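Local coordinates for protein acetyltransferase, GNAT family (Streptococcus pneumoniae, PDB 2ATR) that probably transfers an acetyl group from acetyl-coenzyme A to an acceptor not yet identified, as a member of the GNAT acetyltransferase family, at residues H17-V22 and D71-P76; S41-Y45 and L56-D62; V10-L16 and E32-L38. All coordinates share one frame. Numbering follows the deposited sequence.

Contact 1 of 3, residues H17-V22 and D71-P76; sequences HLYQAV and DLIVLP
The end of helix 12-20 and the bend after it pack against the end of strand 66-74, with Ala21 and Leu75 as the nearest backbone positions (CA to CA 6.6 Å). Ile73 (m,t) points its CA-CB bond at the helix and fills the centre. Its CD1 lies over one face of the Tyr19 ring, 3.9 Å from the centroid, a CH-pi contact, while its CG2 sits 4.0 Å from Leu18 CB and 4.2 Å from Val22 CG1. Tyr19 (chi1 m, chi2 -87°) swings its ring over to the strand, so that its OH donates a hydrogen bond to Asp71 OD2 (2.6 Å); the same carboxylate is salt-bridged to Arg58. Beyond the strand end, Leu75 (m,t) brings CD2 to 3.6 Å from Ala21 CB and 4.0 Å from Leu18 CD2, and Pro76 CG meets Ala21 O at 4.0 Å. On its other face, the strand packs on helices 83-92 and 109-117. This is the helix-on-sheet layering of the GNAT fold, at the strand that in relatives leads into the acetyl-CoA-binding motif.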
loop_
_atom_site.group_PDB
_atom_site.type_symbol
_atom_site.label_atom_id
_atom_site.label_comp_id
_atom_site.label_asym_id
_atom_site.label_seq_id
_atom_site.Cartn_x
_atom_site.Cartn_y
_atom_site.Cartn_z
ATOM N N HIS A 17 -14.223 -4.937 2.728
ATOM C CA HIS A 17 -14.098 -4.912 4.196
ATOM C C HIS A 17 -12.794 -4.265 4.697
ATOM O O HIS A 17 -12.756 -3.633 5.746
ATOM C CB HIS A 17 -14.303 -6.326 4.806
ATOM C CG HIS A 17 -13.176 -7.280 4.539
ATOM N ND1 HIS A 17 -12.951 -7.814 3.295
ATOM C CD2 HIS A 17 -12.241 -7.815 5.364
ATOM C CE1 HIS A 17 -11.886 -8.596 3.349
ATOM N NE2 HIS A 17 -11.447 -8.624 4.597
ATOM N N LEU A 18 -11.703 -4.423 3.951
ATOM C CA LEU A 18 -10.433 -3.790 4.359
ATOM C C LEU A 18 -10.515 -2.234 4.247
ATOM O O LEU A 18 -10.130 -1.522 5.150
ATOM C CB LEU A 18 -9.296 -4.306 3.474
ATOM C CG LEU A 18 -8.905 -5.787 3.550
ATOM C CD1 LEU A 18 -7.720 -6.069 2.619
ATOM C CD2 LEU A 18 -8.576 -6.137 4.935
ATOM N N TYR A 19 -10.990 -1.754 3.111
ATOM C CA TYR A 19 -11.169 -0.301 2.874
ATOM C C TYR A 19 -12.217 0.289 3.838
ATOM O O TYR A 19 -11.947 1.323 4.472
ATOM C CB TYR A 19 -11.514 -0.014 1.419
ATOM C CG TYR A 19 -10.403 -0.351 0.459
ATOM C CD1 TYR A 19 -9.383 0.586 0.156
ATOM C CD2 TYR A 19 -10.358 -1.612 -0.160
ATOM C CE1 TYR A 19 -8.340 0.259 -0.749
ATOM C CE2 TYR A 19 -9.336 -1.936 -1.042
ATOM C CZ TYR A 19 -8.324 -0.996 -1.332
ATOM O OH TYR A 19 -7.338 -1.362 -2.215
ATOM N N GLN A 20 -13.370 -0.382 3.990
ATOM C CA GLN A 20 -14.317 -0.060 5.102
ATOM C C GLN A 20 -13.608 0.047 6.447
ATOM O O GLN A 20 -13.833 0.983 7.197
ATOM C CB GLN A 20 -15.479 -1.081 5.193
ATOM C CG GLN A 20 -16.516 -0.855 4.131
ATOM C CD GLN A 20 -17.452 -2.039 3.836
ATOM O OE1 GLN A 20 -17.235 -3.183 4.250
ATOM N NE2 GLN A 20 -18.484 -1.757 3.048
ATOM N N ALA A 21 -12.730 -0.898 6.747
ATOM C CA ALA A 21 -12.015 -0.917 8.025
ATOM C C ALA A 21 -11.174 0.325 8.244
ATOM O O ALA A 21 -10.592 0.513 9.334
ATOM C CB ALA A 21 -11.139 -2.145 8.099
ATOM N N VAL A 22 -11.061 1.155 7.208
ATOM C CA VAL A 22 -10.279 2.383 7.337
ATOM C C VAL A 22 -10.900 3.805 7.054
ATOM O O VAL A 22 -10.126 4.752 7.071
ATOM C CB VAL A 22 -8.823 2.263 6.702
ATOM C CG1 VAL A 22 -7.981 1.191 7.397
ATOM C CG2 VAL A 22 -8.870 2.061 5.222
ATOM N N ASP A 71 -1.986 1.667 -1.665
ATOM C CA ASP A 71 -2.766 1.223 -0.473
ATOM C C ASP A 71 -1.903 0.283 0.318
ATOM O O ASP A 71 -1.241 -0.609 -0.262
ATOM C CB ASP A 71 -4.087 0.476 -0.827
ATOM C CG ASP A 71 -5.047 1.293 -1.675
ATOM O OD1 ASP A 71 -5.173 2.529 -1.484
ATOM O OD2 ASP A 71 -5.717 0.678 -2.532
ATOM N N LEU A 72 -1.841 0.497 1.620
ATOM C CA LEU A 72 -1.315 -0.486 2.547
ATOM C C LEU A 72 -2.277 -0.591 3.739
ATOM O O LEU A 72 -2.412 0.362 4.537
ATOM C CB LEU A 72 0.077 -0.121 3.047
ATOM C CG LEU A 72 0.765 -1.096 4.014
ATOM C CD1 LEU A 72 0.901 -2.496 3.370
ATOM C CD2 LEU A 72 2.145 -0.590 4.460
ATOM N N ILE A 73 -2.943 -1.729 3.854
ATOM C CA ILE A 73 -4.001 -1.875 4.861
ATOM C C ILE A 73 -3.771 -3.164 5.598
ATOM O O ILE A 73 -3.565 -4.198 4.963
ATOM C CB ILE A 73 -5.425 -1.921 4.235
ATOM C CG1 ILE A 73 -5.721 -0.634 3.479
ATOM C CG2 ILE A 73 -6.489 -2.144 5.323
ATOM C CD1 ILE A 73 -6.940 -0.689 2.631
ATOM N N VAL A 74 -3.739 -3.089 6.926
ATOM C CA VAL A 74 -3.929 -4.253 7.781
ATOM C C VAL A 74 -5.157 -3.954 8.696
ATOM O O VAL A 74 -5.351 -2.804 9.162
ATOM C CB VAL A 74 -2.702 -4.574 8.627
ATOM C CG1 VAL A 74 -2.941 -5.864 9.457
ATOM C CG2 VAL A 74 -1.476 -4.774 7.763
ATOM N N LEU A 75 -6.018 -4.956 8.892
ATOM C CA LEU A 75 -7.079 -4.819 9.932
ATOM C C LEU A 75 -6.471 -4.396 11.239
ATOM O O LEU A 75 -5.492 -5.022 11.714
ATOM C CB LEU A 75 -7.886 -6.104 10.134
ATOM C CG LEU A 75 -8.729 -6.522 8.950
ATOM C CD1 LEU A 75 -9.326 -7.962 9.186
ATOM C CD2 LEU A 75 -9.848 -5.468 8.624
ATOM N N PRO A 76 -7.008 -3.281 11.805
ATOM C CA PRO A 76 -6.456 -2.648 12.975
ATOM C C PRO A 76 -6.488 -3.600 14.102
ATOM O O PRO A 76 -5.881 -3.337 15.114
ATOM C CB PRO A 76 -7.402 -1.446 13.230
ATOM C CG PRO A 76 -7.984 -1.159 11.905
ATOM C CD PRO A 76 -8.177 -2.529 11.288
#

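Contact 2 of 3, residues S41-Y45 and L56-D62; sequences SLVIY and LIRLVGD
Strands 43-49 and 52-61 form an antiparallel hairpin, and its apolar centre lies on the face carrying Val43, Tyr45, Ile57 and Leu59. Here Val43 CG1 meets Leu59 CG at 3.7 Å, and Tyr45 CB meets Ile57 CG2 at 3.7 Å; Tyr45 (chi1 m) leads its ring away from Ile57, and its hydroxyl bonds to Asn94. Ile44 and Arg58 face the other way, with Ile44 CG2 4.3 Å from Leu56 CG. The axes of 43-45 and 56-61 approach to 4.9 Å, at 172° between their N-to-C directions. Tyr45 and Ile57 form a hydrogen-bonded pair (Ile57 N to Tyr45 O 3.0 Å, Tyr45 N to Ile57 O 3.2 Å), Ile44 and Arg58 a non-hydrogen-bonded one. At Val43 and Leu59 the ladder shifts: Leu59 N reaches Val43 O (3.1 Å), but Leu42 N, with Leu42 in helical backbone angles, takes Leu59 O (2.9 Å), as at a beta bulge. Leu42 CD1 then rests on Val60 C (3.5 Å) beside Gly61, whose phi of 126° suits glycine. At the polar edge Arg58 NH1 donates to Ser41 OG (3.0 Å), while Arg58 NE is salt-bridged to Asp71. Such a hairpin forms the middle of the GNAT sheet.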
loop_
_atom_site.group_PDB
_atom_site.type_symbol
_atom_site.label_atom_id
_atom_site.label_comp_id
_atom_site.label_asym_id
_atom_site.label_seq_id
_atom_site.Cartn_x
_atom_site.Cartn_y
_atom_site.Cartn_z
ATOM N N SER A 41 -3.543 -1.675 -11.599
ATOM C CA SER A 41 -2.458 -1.551 -10.662
ATOM C C SER A 41 -1.314 -2.399 -11.186
ATOM O O SER A 41 -1.516 -3.219 -12.065
ATOM C CB SER A 41 -2.884 -2.046 -9.285
ATOM O OG SER A 41 -4.029 -1.307 -8.868
ATOM N N LEU A 42 -0.130 -2.186 -10.634
ATOM C CA LEU A 42 1.061 -2.943 -11.013
ATOM C C LEU A 42 1.013 -4.319 -10.338
ATOM O O LEU A 42 1.305 -5.345 -10.966
ATOM C CB LEU A 42 2.329 -2.204 -10.572
ATOM C CG LEU A 42 2.794 -0.983 -11.363
ATOM C CD1 LEU A 42 3.843 -0.262 -10.525
ATOM C CD2 LEU A 42 3.394 -1.404 -12.739
ATOM N N VAL A 43 0.647 -4.319 -9.067
ATOM C CA VAL A 43 0.693 -5.508 -8.244
ATOM C C VAL A 43 -0.221 -5.366 -7.037
ATOM O O VAL A 43 -0.369 -4.280 -6.493
ATOM C CB VAL A 43 2.135 -5.845 -7.805
ATOM C CG1 VAL A 43 2.475 -5.244 -6.473
ATOM C CG2 VAL A 43 2.361 -7.320 -7.805
ATOM N N ILE A 44 -0.828 -6.477 -6.634
ATOM C CA ILE A 44 -1.528 -6.579 -5.356
ATOM C C ILE A 44 -1.145 -7.844 -4.610
ATOM O O ILE A 44 -1.159 -8.915 -5.177
ATOM C CB ILE A 44 -3.046 -6.525 -5.558
ATOM C CG1 ILE A 44 -3.462 -5.203 -6.184
ATOM C CG2 ILE A 44 -3.768 -6.754 -4.256
ATOM C CD1 ILE A 44 -4.773 -5.262 -6.874
ATOM N N TYR A 45 -0.806 -7.701 -3.339
ATOM C CA TYR A 45 -0.661 -8.836 -2.434
ATOM C C TYR A 45 -1.713 -8.771 -1.328
ATOM O O TYR A 45 -2.047 -7.694 -0.865
ATOM C CB TYR A 45 0.746 -8.870 -1.821
ATOM C CG TYR A 45 1.852 -9.287 -2.775
ATOM C CD1 TYR A 45 2.474 -10.511 -2.650
ATOM C CD2 TYR A 45 2.266 -8.454 -3.793
ATOM C CE1 TYR A 45 3.456 -10.889 -3.506
ATOM C CE2 TYR A 45 3.244 -8.821 -4.652
ATOM C CZ TYR A 45 3.842 -10.042 -4.511
ATOM O OH TYR A 45 4.836 -10.408 -5.371
ATOM N N LEU A 56 -3.876 -5.874 2.781
ATOM C CA LEU A 56 -3.698 -5.682 1.355
ATOM C C LEU A 56 -2.552 -4.665 1.127
ATOM O O LEU A 56 -2.366 -3.752 1.929
ATOM C CB LEU A 56 -5.022 -5.203 0.698
ATOM C CG LEU A 56 -5.092 -4.686 -0.750
ATOM C CD1 LEU A 56 -6.498 -4.899 -1.365
ATOM C CD2 LEU A 56 -4.679 -3.168 -0.801
ATOM N N ILE A 57 -1.788 -4.865 0.070
ATOM C CA ILE A 57 -0.879 -3.798 -0.456
ATOM C C ILE A 57 -1.175 -3.673 -1.932
ATOM O O ILE A 57 -1.459 -4.671 -2.590
ATOM C CB ILE A 57 0.636 -4.005 -0.142
ATOM C CG1 ILE A 57 1.516 -2.766 -0.610
ATOM C CG2 ILE A 57 1.128 -5.330 -0.789
ATOM C CD1 ILE A 57 2.992 -2.848 -0.051
ATOM N N ARG A 58 -1.195 -2.441 -2.436
ATOM C CA ARG A 58 -1.459 -2.177 -3.822
ATOM C C ARG A 58 -0.468 -1.109 -4.334
ATOM O O ARG A 58 -0.371 0.025 -3.822
ATOM C CB ARG A 58 -2.897 -1.679 -4.018
ATOM C CG ARG A 58 -3.333 -1.531 -5.420
ATOM C CD ARG A 58 -4.849 -1.363 -5.520
ATOM N NE ARG A 58 -5.322 -0.017 -5.163
ATOM C CZ ARG A 58 -5.342 1.046 -5.960
ATOM N NH1 ARG A 58 -4.794 1.042 -7.186
ATOM N NH2 ARG A 58 -5.877 2.163 -5.510
ATOM N N LEU A 59 0.287 -1.497 -5.346
ATOM C CA LEU A 59 1.271 -0.589 -5.963
ATOM C C LEU A 59 0.780 -0.138 -7.299
ATOM O O LEU A 59 0.125 -0.899 -7.995
ATOM C CB LEU A 59 2.606 -1.302 -6.134
ATOM C CG LEU A 59 3.295 -2.010 -4.978
ATOM C CD1 LEU A 59 4.652 -2.450 -5.474
ATOM C CD2 LEU A 59 3.434 -1.137 -3.782
ATOM N N VAL A 60 1.120 1.102 -7.667
ATOM C CA VAL A 60 0.723 1.740 -8.922
ATOM C C VAL A 60 1.916 2.490 -9.543
ATOM O O VAL A 60 2.932 2.719 -8.868
ATOM C CB VAL A 60 -0.466 2.756 -8.747
ATOM C CG1 VAL A 60 -1.737 2.018 -8.213
ATOM C CG2 VAL A 60 -0.071 3.940 -7.867
ATOM N N GLY A 61 1.774 2.893 -10.803
ATOM C CA GLY A 61 2.863 3.631 -11.473
ATOM C C GLY A 61 3.223 2.944 -12.757
ATOM O O GLY A 61 2.484 2.080 -13.237
ATOM N N ASP A 62 4.353 3.335 -13.340
ATOM C CA ASP A 62 4.762 2.749 -14.643
ATOM C C ASP A 62 5.570 1.453 -14.460
ATOM O O ASP A 62 5.704 0.678 -15.414
ATOM C CB ASP A 62 5.452 3.793 -15.550
ATOM C CG ASP A 62 6.776 4.272 -14.971
ATOM O OD1 ASP A 62 7.559 3.485 -14.462
ATOM O OD2 ASP A 62 7.029 5.445 -14.976
#

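Contact 3 of 3, residues V10-L16 and E32-L38; sequences VKLEDVL and EMLEQAL
Helices 12-16 and 33-38 cross steeply, at 114° with their axes 10.8 Å apart, so they meet through a few protruding leucines. Leu12 (t,p) is the main bump: aimed at the second helix, it fits a hollow lined by Glu32, Leu34, Glu35 and Leu38. Its CD2 lies 3.9 Å from Glu35 CB and 4.2 Å from Glu32 CB, and its CD1 3.9 Å from Leu34 CD2. Leu38 (m,t) is the answering bump, pushing CD1 into the recess at the start of the first helix, 3.9 Å from Leu12 CB and 4.2 Å from Val15 CG2, while Leu38 CB rests 3.7 Å from Val10 O. Leu16 CD1 touches Glu32 OE2 loosely at 4.4 Å. The interface is van der Waals in kind, and at its rim two like charges, Glu13 OE2 and Glu35 OE2, stand 4.5 Å apart. Below the helices lies the sheet: Val10 and Leu38 rest on Ile44 of strand 43-49, and Val15 on Leu56 of strand 52-61, while Leu34 and Leu38 also touch Tyr19 farther along helix 12-20.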
loop_
_atom_site.group_PDB
_atom_site.type_symbol
_atom_site.label_atom_id
_atom_site.label_comp_id
_atom_site.label_asym_id
_atom_site.label_seq_id
_atom_site.Cartn_x
_atom_site.Cartn_y
_atom_site.Cartn_z
ATOM N N VAL A 10 -8.193 -9.133 -8.495
ATOM C CA VAL A 10 -8.787 -8.810 -7.208
ATOM C C VAL A 10 -10.076 -8.085 -7.485
ATOM O O VAL A 10 -10.078 -7.009 -8.108
ATOM C CB VAL A 10 -7.890 -7.942 -6.298
ATOM C CG1 VAL A 10 -8.527 -7.773 -4.879
ATOM C CG2 VAL A 10 -6.546 -8.545 -6.170
ATOM N N LYS A 11 -11.160 -8.713 -7.036
ATOM C CA LYS A 11 -12.512 -8.155 -7.102
ATOM C C LYS A 11 -12.776 -7.390 -5.810
ATOM O O LYS A 11 -12.355 -7.808 -4.742
ATOM C CB LYS A 11 -13.555 -9.279 -7.296
ATOM C CG LYS A 11 -13.722 -9.778 -8.764
ATOM C CD LYS A 11 -14.817 -10.894 -8.886
ATOM C CE LYS A 11 -14.494 -12.124 -8.007
ATOM N NZ LYS A 11 -15.697 -12.896 -7.549
ATOM N N LEU A 12 -13.466 -6.258 -5.923
ATOM C CA LEU A 12 -13.683 -5.369 -4.786
ATOM C C LEU A 12 -14.423 -6.034 -3.599
ATOM O O LEU A 12 -14.037 -5.847 -2.432
ATOM C CB LEU A 12 -14.376 -4.091 -5.271
ATOM C CG LEU A 12 -14.898 -3.020 -4.304
ATOM C CD1 LEU A 12 -13.864 -2.568 -3.293
ATOM C CD2 LEU A 12 -15.356 -1.845 -5.129
ATOM N N GLU A 13 -15.437 -6.848 -3.897
ATOM C CA GLU A 13 -16.185 -7.599 -2.851
ATOM C C GLU A 13 -15.288 -8.303 -1.866
ATOM O O GLU A 13 -15.562 -8.283 -0.647
ATOM C CB GLU A 13 -17.114 -8.652 -3.453
ATOM C CG GLU A 13 -17.965 -8.151 -4.616
ATOM C CD GLU A 13 -17.348 -8.510 -5.950
ATOM O OE1 GLU A 13 -16.935 -9.694 -6.109
ATOM O OE2 GLU A 13 -17.274 -7.619 -6.832
ATOM N N ASP A 14 -14.205 -8.905 -2.373
ATOM C CA ASP A 14 -13.295 -9.676 -1.509
ATOM C C ASP A 14 -12.413 -8.779 -0.629
ATOM O O ASP A 14 -11.849 -9.238 0.371
ATOM C CB ASP A 14 -12.441 -10.662 -2.332
ATOM C CG ASP A 14 -13.299 -11.536 -3.312
ATOM O OD1 ASP A 14 -14.421 -11.978 -2.924
ATOM O OD2 ASP A 14 -12.860 -11.750 -4.481
ATOM N N VAL A 15 -12.284 -7.500 -0.981
ATOM C CA VAL A 15 -11.413 -6.610 -0.190
ATOM C C VAL A 15 -12.101 -5.378 0.406
ATOM O O VAL A 15 -11.476 -4.630 1.152
ATOM C CB VAL A 15 -10.198 -6.144 -0.986
ATOM C CG1 VAL A 15 -9.283 -7.367 -1.287
ATOM C CG2 VAL A 15 -10.658 -5.417 -2.262
ATOM N N LEU A 16 -13.373 -5.190 0.086
ATOM C CA LEU A 16 -14.092 -3.973 0.513
ATOM C C LEU A 16 -14.099 -3.826 2.011
ATOM O O LEU A 16 -13.965 -2.714 2.522
ATOM C CB LEU A 16 -15.513 -3.939 -0.040
ATOM C CG LEU A 16 -16.311 -2.633 0.147
ATOM C CD1 LEU A 16 -15.651 -1.445 -0.528
ATOM C CD2 LEU A 16 -17.729 -2.829 -0.370
ATOM N N GLU A 32 -17.071 3.875 -6.593
ATOM C CA GLU A 32 -15.668 3.576 -6.690
ATOM C C GLU A 32 -14.961 3.683 -8.084
ATOM O O GLU A 32 -15.155 2.914 -9.042
ATOM C CB GLU A 32 -15.289 2.291 -5.957
ATOM C CG GLU A 32 -15.384 2.434 -4.477
ATOM C CD GLU A 32 -16.815 2.108 -3.973
ATOM O OE1 GLU A 32 -17.743 1.874 -4.810
ATOM O OE2 GLU A 32 -16.997 2.067 -2.745
HETATM N N MSE A 33 -14.169 4.734 -8.151
HETATM C CA MSE A 33 -12.844 4.625 -8.754
HETATM C C MSE A 33 -12.126 3.307 -8.407
HETATM O O MSE A 33 -11.404 2.756 -9.234
HETATM C CB MSE A 33 -12.054 5.841 -8.260
HETATM C CG MSE A 33 -12.650 7.182 -8.799
HETATM SE SE MSE A 33 -12.677 7.275 -10.637
HETATM C CE MSE A 33 -14.371 6.792 -10.998
ATOM N N LEU A 34 -12.339 2.821 -7.186
ATOM C CA LEU A 34 -11.566 1.713 -6.634
ATOM C C LEU A 34 -11.758 0.395 -7.403
ATOM O O LEU A 34 -10.775 -0.286 -7.739
ATOM C CB LEU A 34 -11.832 1.565 -5.127
ATOM C CG LEU A 34 -11.169 0.436 -4.353
ATOM C CD1 LEU A 34 -9.639 0.450 -4.535
ATOM C CD2 LEU A 34 -11.568 0.588 -2.884
ATOM N N GLU A 35 -13.007 0.081 -7.743
ATOM C CA GLU A 35 -13.301 -1.071 -8.612
ATOM C C GLU A 35 -12.477 -1.029 -9.900
ATOM O O GLU A 35 -11.791 -1.978 -10.257
ATOM C CB GLU A 35 -14.796 -1.085 -8.947
ATOM C CG GLU A 35 -15.353 -2.458 -9.173
ATOM C CD GLU A 35 -16.885 -2.454 -9.113
ATOM O OE1 GLU A 35 -17.504 -1.484 -9.636
ATOM O OE2 GLU A 35 -17.452 -3.415 -8.534
ATOM N N GLN A 36 -12.503 0.119 -10.565
ATOM C CA GLN A 36 -11.684 0.351 -11.734
ATOM C C GLN A 36 -10.181 0.323 -11.423
ATOM O O GLN A 36 -9.426 -0.283 -12.164
ATOM C CB GLN A 36 -12.091 1.669 -12.424
ATOM C CG GLN A 36 -13.543 1.709 -12.946
ATOM C CD GLN A 36 -13.780 0.678 -14.029
ATOM O OE1 GLN A 36 -14.345 -0.382 -13.772
ATOM N NE2 GLN A 36 -13.341 0.976 -15.252
ATOM N N ALA A 37 -9.757 0.966 -10.322
ATOM C CA ALA A 37 -8.324 1.002 -9.936
ATOM C C ALA A 37 -7.681 -0.389 -9.815
ATOM O O ALA A 37 -6.561 -0.609 -10.291
ATOM C CB ALA A 37 -8.125 1.774 -8.636
ATOM N N LEU A 38 -8.393 -1.305 -9.145
ATOM C CA LEU A 38 -7.929 -2.656 -8.875
ATOM C C LEU A 38 -7.483 -3.409 -10.128
ATOM O O LEU A 38 -6.637 -4.296 -10.039
ATOM C CB LEU A 38 -8.995 -3.455 -8.100
ATOM C CG LEU A 38 -9.283 -3.025 -6.670
ATOM C CD1 LEU A 38 -10.556 -3.724 -6.140
ATOM C CD2 LEU A 38 -8.089 -3.357 -5.772
#

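How the contacts relate
Helix 12-20 serves two contacts, packing on helix 33-38 in contact 3 and on strand 66-74 in contact 1; their centres are 13 Å apart, joined by Tyr19 CG lying 3.7 Å from Leu34 CD2. Contact 2, about 15 Å and 12 Å centre to centre from contacts 1 and 3, contributes strands 43-49 and 52-61 to the sheet that also holds strand 66-74. Leu56 is the common floor: its CD1 is 3.7 Å from Val15 CG1, and its CB 3.4 Å from Leu18 CD1. The salt bridge from Arg58 NE to Asp71 OD2 (2.7 Å) ties contact 2 to contact 1, and Arg58 NH1 also packs 3.7 Å from Ala37 CB. Together they join both helices to one face of the GNAT sheet.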